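Local structure of GGDEF and EAL domain-containing protein (Vibrio cholerae O1 str. 2010EL-1786, 6PWK) at residues I82-A90 with G98-E106. The protein binds c-di-GMP as a LapD-type receptor and probably links its level to cell adhesion and biofilm formation. Residues are numbered along the deposited sequence; the frame is centred on the assembly and turned at random.
Sequences ITIKDISIA and GIIMPNMDE
Ser-88 and Ile-100 face each other in the beta hairpin of the GGDEF domain, a worked example of how backbone pairing holds an edge strand while side chains continue the contact past its first residue. Strand 88-90 runs antiparallel to 98-102, which pairs on its other flank with strand 45-51. Two hydrogen-bonded pairs enclose the non-hydrogen-bonded pair Ile-89 and Ile-99. In the pair farther from the hairpin loop, Ser-88 N reaches Ile-100 O at 3.2 Å, in the carbonyl plane on a lone pair, and Ile-100 N returns to Ser-88 O at 2.9 Å. In the other, Ala-90 N meets Gly-98 O and Gly-98 N meets Ala-90 O, the latter donor tilted 32° from the carbonyl plane.

Before Ser-88 in the chain, side-chain contacts take over, where a type II turn from Ile-84 to Ile-87 leads into the strand. CB of Ile-87 points away from the partner strand, but chi2 (-56°) turns CD1 back to Met-101 CG, 3.6 Å away. The CB methylene of Asp-86 meets Pro-102 CG at 3.6 Å, and the ring also touches Trp-38 of helix 28-41. Farthest out, Ile-84 and Met-104 meet tip to tip, CD1 to CE at 3.7 Å.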
ATOM      1  N   ILE A  82     -13.927  27.982  16.870  1.00131.34           N
ATOM      2  CA  ILE A  82     -15.226  27.332  16.721  1.00128.26           C
ATOM      3  C   ILE A  82     -15.632  26.645  18.022  1.00129.53           C
ATOM      4  O   ILE A  82     -15.898  25.438  18.046  1.00120.11           O
ATOM      5  CB  ILE A  82     -15.192  26.341  15.539  1.00121.06           C
ATOM      6  CG1 ILE A  82     -14.470  26.967  14.343  1.00121.48           C
ATOM      7  CG2 ILE A  82     -16.594  25.956  15.109  1.00119.50           C
ATOM      8  CD1 ILE A  82     -13.829  25.960  13.429  1.00118.21           C
ATOM      9  N   THR A  83     -15.687  27.410  19.111  1.00136.27           N
ATOM     10  CA  THR A  83     -16.019  26.883  20.431  1.00139.99           C
ATOM     11  C   THR A  83     -17.487  27.155  20.730  1.00141.42           C
ATOM     12  O   THR A  83     -17.893  28.314  20.853  1.00151.74           O
ATOM     13  CB  THR A  83     -15.129  27.498  21.514  1.00140.30           C
ATOM     14  OG1 THR A  83     -15.440  28.891  21.655  1.00143.40           O
ATOM     15  CG2 THR A  83     -13.660  27.346  21.150  1.00137.71           C
ATOM     16  N   ILE A  84     -18.280  26.085  20.826  1.00135.84           N
ATOM     17  CA  ILE A  84     -19.696  26.156  21.164  1.00134.41           C
ATOM     18  C   ILE A  84     -19.984  25.061  22.189  1.00133.83           C
ATOM     19  O   ILE A  84     -19.143  24.206  22.468  1.00129.34           O
ATOM     20  CB  ILE A  84     -20.600  26.019  19.905  1.00134.31           C
ATOM     21  CG1 ILE A  84     -20.138  26.979  18.806  1.00139.15           C
ATOM     22  CG2 ILE A  84     -22.067  26.319  20.209  1.00135.43           C
ATOM     23  CD1 ILE A  84     -21.089  27.079  17.628  1.00141.08           C
ATOM     24  N   LYS A  85     -21.176  25.117  22.781  1.00132.23           N
ATOM     25  CA  LYS A  85     -21.568  24.152  23.799  1.00134.87           C
ATOM     26  C   LYS A  85     -21.697  22.748  23.214  1.00143.12           C
ATOM     27  O   LYS A  85     -22.099  22.564  22.061  1.00148.59           O
ATOM     28  CB  LYS A  85     -22.898  24.562  24.430  1.00126.88           C
ATOM     29  CG  LYS A  85     -22.987  26.031  24.792  1.00123.49           C
ATOM     30  CD  LYS A  85     -24.420  26.426  25.104  1.00124.79           C
ATOM     31  CE  LYS A  85     -24.529  27.907  25.422  1.00132.38           C
ATOM     32  NZ  LYS A  85     -25.942  28.321  25.650  1.00140.82           N
ATOM     33  N   ASP A  86     -21.353  21.752  24.034  1.00145.11           N
ATOM     34  CA  ASP A  86     -21.480  20.328  23.707  1.00143.34           C
ATOM     35  C   ASP A  86     -20.765  19.952  22.410  1.00127.38           C
ATOM     36  O   ASP A  86     -21.118  18.955  21.771  1.00130.11           O
ATOM     37  CB  ASP A  86     -22.949  19.901  23.634  1.00155.22           C
ATOM     38  CG  ASP A  86     -23.523  19.537  24.990  1.00162.14           C
ATOM     39  OD1 ASP A  86     -22.752  19.502  25.977  1.00163.18           O
ATOM     40  OD2 ASP A  86     -24.742  19.283  25.069  1.00164.19           O
ATOM     41  N   ILE A  87     -19.753  20.717  22.013  1.00112.02           N
ATOM     42  CA  ILE A  87     -19.060  20.468  20.753  1.00100.67           C
ATOM     43  C   ILE A  87     -18.044  19.351  20.955  1.00 99.23           C
ATOM     44  O   ILE A  87     -17.116  19.478  21.762  1.00101.00           O
ATOM     45  CB  ILE A  87     -18.381  21.740  20.227  1.00 97.13           C
ATOM     46  CG1 ILE A  87     -19.433  22.727  19.731  1.00105.20           C
ATOM     47  CG2 ILE A  87     -17.407  21.406  19.104  1.00 90.58           C
ATOM     48  CD1 ILE A  87     -20.352  22.164  18.682  1.00109.69           C
ATOM     49  N   SER A  88     -18.217  18.260  20.217  1.00 99.60           N
ATOM     50  CA  SER A  88     -17.281  17.148  20.224  1.00100.06           C
ATOM     51  C   SER A  88     -16.394  17.253  18.990  1.00 93.31           C
ATOM     52  O   SER A  88     -16.896  17.322  17.862  1.00 90.81           O
ATOM     53  CB  SER A  88     -18.023  15.809  20.242  1.00107.78           C
ATOM     54  OG  SER A  88     -18.952  15.758  21.315  1.00114.81           O
ATOM     55  N   ILE A  89     -15.083  17.289  19.204  1.00 85.65           N
ATOM     56  CA  ILE A  89     -14.102  17.281  18.125  1.00 77.82           C
ATOM     57  C   ILE A  89     -13.177  16.099  18.365  1.00 79.56           C
ATOM     58  O   ILE A  89     -12.540  16.008  19.421  1.00 89.59           O
ATOM     59  CB  ILE A  89     -13.310  18.595  18.049  1.00 78.09           C
ATOM     60  CG1 ILE A  89     -14.260  19.784  17.894  1.00 77.36           C
ATOM     61  CG2 ILE A  89     -12.328  18.552  16.885  1.00 85.01           C
ATOM     62  CD1 ILE A  89     -13.555  21.110  17.719  1.00 79.66           C
ATOM     63  N   ALA A  90     -13.110  15.192  17.395  1.00 75.97           N
ATOM     64  CA  ALA A  90     -12.336  13.973  17.550  1.00 69.29           C
ATOM     65  C   ALA A  90     -11.630  13.638  16.245  1.00 70.76           C
ATOM     66  O   ALA A  90     -11.992  14.124  15.171  1.00 72.15           O
ATOM     67  CB  ALA A  90     -13.220  12.798  17.985  1.00 68.07           C
ATOM     68  N   GLY A  98     -13.775  14.030  13.056  1.00 77.69           N
ATOM     69  CA  GLY A  98     -15.211  14.038  13.287  1.00 66.38           C
ATOM     70  C   GLY A  98     -15.616  15.182  14.200  1.00 67.81           C
ATOM     71  O   GLY A  98     -14.879  15.557  15.113  1.00 71.33           O
ATOM     72  N   ILE A  99     -16.801  15.734  13.945  1.00 66.53           N
ATOM     73  CA  ILE A  99     -17.308  16.887  14.680  1.00 66.66           C
ATOM     74  C   ILE A  99     -18.791  16.684  14.956  1.00 71.67           C
ATOM     75  O   ILE A  99     -19.552  16.331  14.048  1.00 74.53           O
ATOM     76  CB  ILE A  99     -17.076  18.200  13.902  1.00 66.18           C
ATOM     77  CG1 ILE A  99     -15.578  18.461  13.738  1.00 71.99           C
ATOM     78  CG2 ILE A  99     -17.740  19.363  14.609  1.00 68.99           C
ATOM     79  CD1 ILE A  99     -15.247  19.455  12.658  1.00 71.52           C
ATOM     80  N   ILE A 100     -19.199  16.898  16.205  1.00 78.46           N
ATOM     81  CA  ILE A 100     -20.594  16.817  16.620  1.00 74.47           C
ATOM     82  C   ILE A 100     -21.025  18.196  17.097  1.00 80.42           C
ATOM     83  O   ILE A 100     -20.349  18.807  17.933  1.00 84.82           O
ATOM     84  CB  ILE A 100     -20.802  15.770  17.729  1.00 72.57           C
ATOM     85  CG1 ILE A 100     -20.168  14.437  17.336  1.00 75.69           C
ATOM     86  CG2 ILE A 100     -22.283  15.587  18.012  1.00 77.37           C
ATOM     87  CD1 ILE A 100     -20.226  13.391  18.428  1.00 76.56           C
ATOM     88  N   MET A 101     -22.146  18.683  16.566  1.00 91.26           N
ATOM     89  CA  MET A 101     -22.664  20.014  16.879  1.00 95.61           C
ATOM     90  C   MET A 101     -24.121  19.894  17.306  1.00 97.13           C
ATOM     91  O   MET A 101     -25.034  19.971  16.471  1.00 95.87           O
ATOM     92  CB  MET A 101     -22.518  20.951  15.683  1.00 94.75           C
ATOM     93  CG  MET A 101     -21.078  21.214  15.278  1.00 96.07           C
ATOM     94  SD  MET A 101     -20.905  21.484  13.507  1.00 96.24           S
ATOM     95  CE  MET A 101     -21.382  19.875  12.881  1.00 93.78           C
ATOM     96  N   PRO A 102     -24.378  19.702  18.595  1.00 94.32           N
ATOM     97  CA  PRO A 102     -25.760  19.556  19.062  1.00 95.74           C
ATOM     98  C   PRO A 102     -26.473  20.898  19.149  1.00106.65           C
ATOM     99  O   PRO A 102     -25.861  21.958  19.303  1.00107.74           O
ATOM    100  CB  PRO A 102     -25.605  18.934  20.457  1.00 86.63           C
ATOM    101  CG  PRO A 102     -24.170  18.475  20.533  1.00 87.78           C
ATOM    102  CD  PRO A 102     -23.409  19.412  19.659  1.00 93.55           C
ATOM    103  N   ASN A 103     -27.803  20.822  19.053  1.00111.35           N
ATOM    104  CA  ASN A 103     -28.685  21.983  19.184  1.00111.03           C
ATOM    105  C   ASN A 103     -28.378  23.042  18.127  1.00110.27           C
ATOM    106  O   ASN A 103     -28.357  24.241  18.411  1.00114.22           O
ATOM    107  CB  ASN A 103     -28.609  22.579  20.591  1.00109.47           C
ATOM    108  CG  ASN A 103     -28.657  21.521  21.675  1.00106.23           C
ATOM    109  OD1 ASN A 103     -27.811  21.490  22.567  1.00105.32           O
ATOM    110  ND2 ASN A 103     -29.647  20.639  21.595  1.00105.41           N
ATOM    111  N   MET A 104     -28.137  22.597  16.896  1.00106.16           N
ATOM    112  CA  MET A 104     -27.894  23.495  15.773  1.00107.36           C
ATOM    113  C   MET A 104     -28.698  23.022  14.571  1.00118.25           C
ATOM    114  O   MET A 104     -28.638  21.843  14.208  1.00114.15           O
ATOM    115  CB  MET A 104     -26.406  23.564  15.414  1.00 97.83           C
ATOM    116  CG  MET A 104     -25.502  23.995  16.557  1.00106.73           C
ATOM    117  SD  MET A 104     -24.054  24.912  15.996  1.00112.08           S
ATOM    118  CE  MET A 104     -24.568  26.594  16.344  1.00117.31           C
ATOM    119  N   ASP A 105     -29.442  23.937  13.956  1.00129.63           N
ATOM    120  CA  ASP A 105     -30.196  23.614  12.755  1.00138.36           C
ATOM    121  C   ASP A 105     -29.296  23.801  11.534  1.00142.54           C
ATOM    122  O   ASP A 105     -28.088  24.016  11.656  1.00149.78           O
ATOM    123  CB  ASP A 105     -31.474  24.451  12.685  1.00145.31           C
ATOM    124  CG  ASP A 105     -31.204  25.919  12.422  1.00151.19           C
ATOM    125  OD1 ASP A 105     -30.112  26.404  12.779  1.00150.89           O
ATOM    126  OD2 ASP A 105     -32.092  26.591  11.856  1.00155.82           O
ATOM    127  N   GLU A 106     -29.885  23.734  10.338  1.00134.88           N
ATOM    128  CA  GLU A 106     -29.088  23.668   9.114  1.00125.65           C
ATOM    129  C   GLU A 106     -28.272  24.939   8.898  1.00121.49           C
ATOM    130  O   GLU A 106     -27.090  24.868   8.541  1.00128.80           O
ATOM    131  CB  GLU A 106     -29.993  23.385   7.910  1.00128.60           C
ATOM    132  CG  GLU A 106     -31.113  24.399   7.668  1.00143.35           C
ATOM    133  CD  GLU A 106     -32.235  24.302   8.685  1.00150.74           C
ATOM    134  OE1 GLU A 106     -33.104  25.199   8.702  1.00152.69           O
ATOM    135  OE2 GLU A 106     -32.241  23.333   9.473  1.00151.02           O
TER